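PDB 2QEE: BH0493 protein from Bacillus halodurans C-125, which binds zinc and is probably a metal-dependent enzyme of the amidohydrolase superfamily. Local coordinates for residues C[100-105]-C[115-120]. Numbering follows the deposited sequence.
Sequences TCLQGL and QVYREY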
ATOM      1  N   THR C 100     -22.786  15.207  -6.158  1.00 13.70           N
ATOM      2  CA  THR C 100     -23.709  14.263  -5.490  1.00 13.41           C
ATOM      3  C   THR C 100     -24.705  14.983  -4.572  1.00 14.68           C
ATOM      4  O   THR C 100     -25.885  14.654  -4.543  1.00 15.70           O
ATOM      5  CB  THR C 100     -22.885  13.186  -4.758  1.00 12.24           C
ATOM      6  OG1 THR C 100     -22.171  12.449  -5.773  1.00 14.34           O
ATOM      7  CG2 THR C 100     -23.799  12.223  -3.905  1.00 18.40           C
ATOM      8  N   CYS C 101     -24.221  15.992  -3.846  1.00 13.79           N
ATOM      9  CA  CYS C 101     -25.078  16.797  -2.963  1.00 14.40           C
ATOM     10  C   CYS C 101     -26.165  17.515  -3.751  1.00 16.32           C
ATOM     11  O   CYS C 101     -27.365  17.434  -3.372  1.00 17.46           O
ATOM     12  CB  CYS C 101     -24.240  17.826  -2.224  1.00 14.42           C
ATOM     13  SG  CYS C 101     -23.103  17.097  -1.008  1.00 16.02           S
ATOM     14  N   LEU C 102     -25.773  18.243  -4.800  1.00 17.31           N
ATOM     15  CA  LEU C 102     -26.761  18.978  -5.604  1.00 17.94           C
ATOM     16  C   LEU C 102     -27.836  18.035  -6.139  1.00 19.68           C
ATOM     17  O   LEU C 102     -29.036  18.307  -6.041  1.00 19.31           O
ATOM     18  CB  LEU C 102     -26.060  19.699  -6.767  1.00 16.84           C
ATOM     19  CG  LEU C 102     -25.097  20.805  -6.353  1.00 19.65           C
ATOM     20  CD1 LEU C 102     -24.380  21.203  -7.591  1.00 17.87           C
ATOM     21  CD2 LEU C 102     -25.963  22.003  -5.795  1.00 20.99           C
ATOM     22  N   GLN C 103     -27.412  16.912  -6.703  1.00 19.25           N
ATOM     23  CA  GLN C 103     -28.359  15.941  -7.237  1.00 18.31           C
ATOM     24  C   GLN C 103     -29.310  15.452  -6.126  1.00 18.94           C
ATOM     25  O   GLN C 103     -30.532  15.346  -6.328  1.00 20.16           O
ATOM     26  CB  GLN C 103     -27.582  14.760  -7.853  1.00 16.51           C
ATOM     27  CG  GLN C 103     -28.471  13.876  -8.723  1.00 17.23           C
ATOM     28  CD  GLN C 103     -27.797  12.582  -9.059  1.00 16.36           C
ATOM     29  OE1 GLN C 103     -27.228  11.897  -8.169  1.00 20.24           O
ATOM     30  NE2 GLN C 103     -27.818  12.242 -10.360  1.00 22.55           N
ATOM     31  N   GLY C 104     -28.747  15.126  -4.960  1.00 16.34           N
ATOM     32  CA  GLY C 104     -29.525  14.589  -3.835  1.00 17.38           C
ATOM     33  C   GLY C 104     -30.636  15.548  -3.463  1.00 18.94           C
ATOM     34  O   GLY C 104     -31.748  15.130  -3.099  1.00 20.21           O
ATOM     35  N   LEU C 105     -30.336  16.843  -3.555  1.00 18.60           N
ATOM     36  CA  LEU C 105     -31.267  17.889  -3.129  1.00 21.94           C
ATOM     37  C   LEU C 105     -32.346  18.172  -4.164  1.00 24.53           C
ATOM     38  O   LEU C 105     -33.236  19.007  -3.927  1.00 27.04           O
ATOM     39  CB  LEU C 105     -30.466  19.158  -2.822  1.00 21.33           C
ATOM     40  CG  LEU C 105     -29.584  19.124  -1.537  1.00 16.25           C
ATOM     41  CD1 LEU C 105     -28.683  20.373  -1.582  1.00 22.08           C
ATOM     42  CD2 LEU C 105     -30.417  19.099  -0.282  1.00 21.40           C
ATOM     43  N   GLN C 115     -26.296  30.061  -9.879  1.00 25.59           N
ATOM     44  CA  GLN C 115     -27.257  31.032  -9.352  0.50 26.05           C
ATOM     45  C   GLN C 115     -28.580  30.365  -9.009  1.00 25.89           C
ATOM     46  O   GLN C 115     -29.145  30.661  -7.945  1.00 27.00           O
ATOM     47  CB  GLN C 115     -27.448  32.242 -10.279  0.50 27.40           C
ATOM     48  CG  GLN C 115     -26.303  33.245 -10.211  0.50 28.41           C
ATOM     49  CD  GLN C 115     -25.906  33.664  -8.778  0.50 33.74           C
ATOM     50  OE1 GLN C 115     -24.790  33.411  -8.354  0.50 26.34           O
ATOM     51  NE2 GLN C 115     -26.827  34.308  -8.040  0.50 26.90           N
ATOM     52  N   VAL C 116     -29.044  29.442  -9.832  1.00 26.37           N
ATOM     53  CA  VAL C 116     -30.249  28.659  -9.478  1.00 26.45           C
ATOM     54  C   VAL C 116     -30.045  27.778  -8.236  1.00 26.12           C
ATOM     55  O   VAL C 116     -30.928  27.692  -7.382  1.00 24.76           O
ATOM     56  CB  VAL C 116     -30.812  27.919 -10.696  1.00 27.58           C
ATOM     57  CG1 VAL C 116     -31.843  26.853 -10.309  1.00 28.51           C
ATOM     58  CG2 VAL C 116     -31.429  28.957 -11.686  1.00 29.31           C
ATOM     59  N   TYR C 117     -28.833  27.206  -8.074  1.00 23.61           N
ATOM     60  CA  TYR C 117     -28.567  26.395  -6.887  1.00 20.61           C
ATOM     61  C   TYR C 117     -28.652  27.226  -5.605  1.00 19.70           C
ATOM     62  O   TYR C 117     -29.244  26.808  -4.597  1.00 20.84           O
ATOM     63  CB  TYR C 117     -27.200  25.630  -6.990  1.00 19.99           C
ATOM     64  CG  TYR C 117     -26.936  24.855  -8.287  1.00 23.21           C
ATOM     65  CD1 TYR C 117     -27.985  24.289  -9.043  1.00 21.14           C
ATOM     66  CD2 TYR C 117     -25.598  24.662  -8.747  1.00 17.83           C
ATOM     67  CE1 TYR C 117     -27.716  23.583 -10.235  1.00 20.03           C
ATOM     68  CE2 TYR C 117     -25.325  23.984  -9.905  1.00 17.25           C
ATOM     69  CZ  TYR C 117     -26.391  23.430 -10.648  1.00 18.68           C
ATOM     70  OH  TYR C 117     -26.157  22.780 -11.830  1.00 19.27           O
ATOM     71  N   ARG C 118     -28.097  28.425  -5.656  1.00 21.78           N
ATOM     72  CA  ARG C 118     -28.073  29.287  -4.507  1.00 23.01           C
ATOM     73  C   ARG C 118     -29.493  29.644  -4.094  1.00 23.10           C
ATOM     74  O   ARG C 118     -29.781  29.707  -2.895  1.00 22.48           O
ATOM     75  CB  ARG C 118     -27.260  30.545  -4.799  1.00 23.08           C
ATOM     76  CG  ARG C 118     -25.749  30.309  -4.810  1.00 19.97           C
ATOM     77  CD  ARG C 118     -24.969  31.463  -5.447  1.00 25.12           C
ATOM     78  NE  ARG C 118     -23.527  31.254  -5.205  1.00 23.17           N
ATOM     79  CZ  ARG C 118     -22.546  31.644  -6.021  1.00 25.22           C
ATOM     80  NH1 ARG C 118     -22.809  32.325  -7.135  1.00 24.26           N
ATOM     81  NH2 ARG C 118     -21.282  31.374  -5.687  1.00 22.62           N
ATOM     82  N   GLU C 119     -30.370  29.825  -5.078  1.00 24.71           N
ATOM     83  CA  GLU C 119     -31.792  30.167  -4.775  1.00 26.44           C
ATOM     84  C   GLU C 119     -32.482  29.137  -3.880  1.00 28.03           C
ATOM     85  O   GLU C 119     -33.305  29.488  -3.044  1.00 28.79           O
ATOM     86  CB  GLU C 119     -32.611  30.386  -6.049  1.00 25.74           C
ATOM     87  CG  GLU C 119     -32.180  31.580  -6.921  1.00 45.39           C
ATOM     88  CD  GLU C 119     -32.868  31.620  -8.306  1.00 28.25           C
ATOM     89  OE1 GLU C 119     -32.477  32.481  -9.127  1.00 45.97           O
ATOM     90  OE2 GLU C 119     -33.781  30.807  -8.577  1.00 45.47           O
ATOM     91  N   TYR C 120     -32.127  27.860  -4.044  1.00 25.75           N
ATOM     92  CA  TYR C 120     -32.691  26.797  -3.257  1.00 23.71           C
ATOM     93  C   TYR C 120     -32.470  27.038  -1.779  1.00 22.87           C
ATOM     94  O   TYR C 120     -33.370  26.854  -0.952  1.00 23.60           O
ATOM     95  CB  TYR C 120     -32.081  25.440  -3.700  1.00 23.17           C
ATOM     96  CG  TYR C 120     -32.461  24.259  -2.810  1.00 20.21           C
ATOM     97  CD1 TYR C 120     -33.538  23.428  -3.117  1.00 19.13           C
ATOM     98  CD2 TYR C 120     -31.733  23.977  -1.658  1.00 23.28           C
ATOM     99  CE1 TYR C 120     -33.881  22.338  -2.256  1.00 21.62           C
ATOM    100  CE2 TYR C 120     -32.058  22.927  -0.818  1.00 22.85           C
ATOM    101  CZ  TYR C 120     -33.119  22.100  -1.142  1.00 21.12           C
ATOM    102  OH  TYR C 120     -33.390  21.084  -0.258  1.00 23.76           O
TER
HETATM  103  O   HOH W   1     -34.576  19.068  -1.427  1.00 33.30           O
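Two leucines of residues 100-105, Leu-102 and Leu-105, meet two tyrosines of residues 115-120, Tyr-117 and Tyr-120, in a helix-loop-helix: the end of helix 93-104 is packed against helix 114-122, away from the zinc site of this putative amidohydrolase. Leu-102 and Tyr-117 cross at about a right angle. The CD1 methyl of Leu-102 makes an off-centre CH-pi contact with the Tyr-117 ring, 4.2 Å from its centroid and 29° off the normal. It leans toward the CD2-CE2 side, Leu-102 CD1 lying 3.7 Å from Tyr-117 CE2. The other methyl sits at the root of the same ring, Leu-102 CD2 being 3.9 Å from Tyr-117 CG. With CG set anti to its own carbonyl carbon (chi1 -49°), Tyr-117 carries its ring past this leucine to the connecting loop, where OH hydrogen-bonds to Asp-108 O. Leu-107 of that loop touches Leu-102 and both tyrosines.

One turn on, the first torsion differs: Tyr-120 has CG anti to the backbone N (chi1 172°), which extends its ring to the chain just past the end of helix 93-104. Here too leucine and tyrosine cross nearly at right angles, but the methyl meets the phenol end, Leu-105 CD2 lying 3.6 Å from Tyr-120 OH. Helix 126-136 packs against both residues through Gln-129, and Lys-124 NZ is a further hydrogen-bond partner of the hydroxyl. A water also joins Tyr-120 OH to Leu-105 O. A phenylalanine in place of Tyr-120 would probably leave both Lys-124 and this water without the hydroxyl, and Leu-105 CD2 without its nearest contact across the pair. The water donates to Leu-105 O at 2.8 Å and hydrogen-bonds to Tyr-120 OH at 2.6 Å.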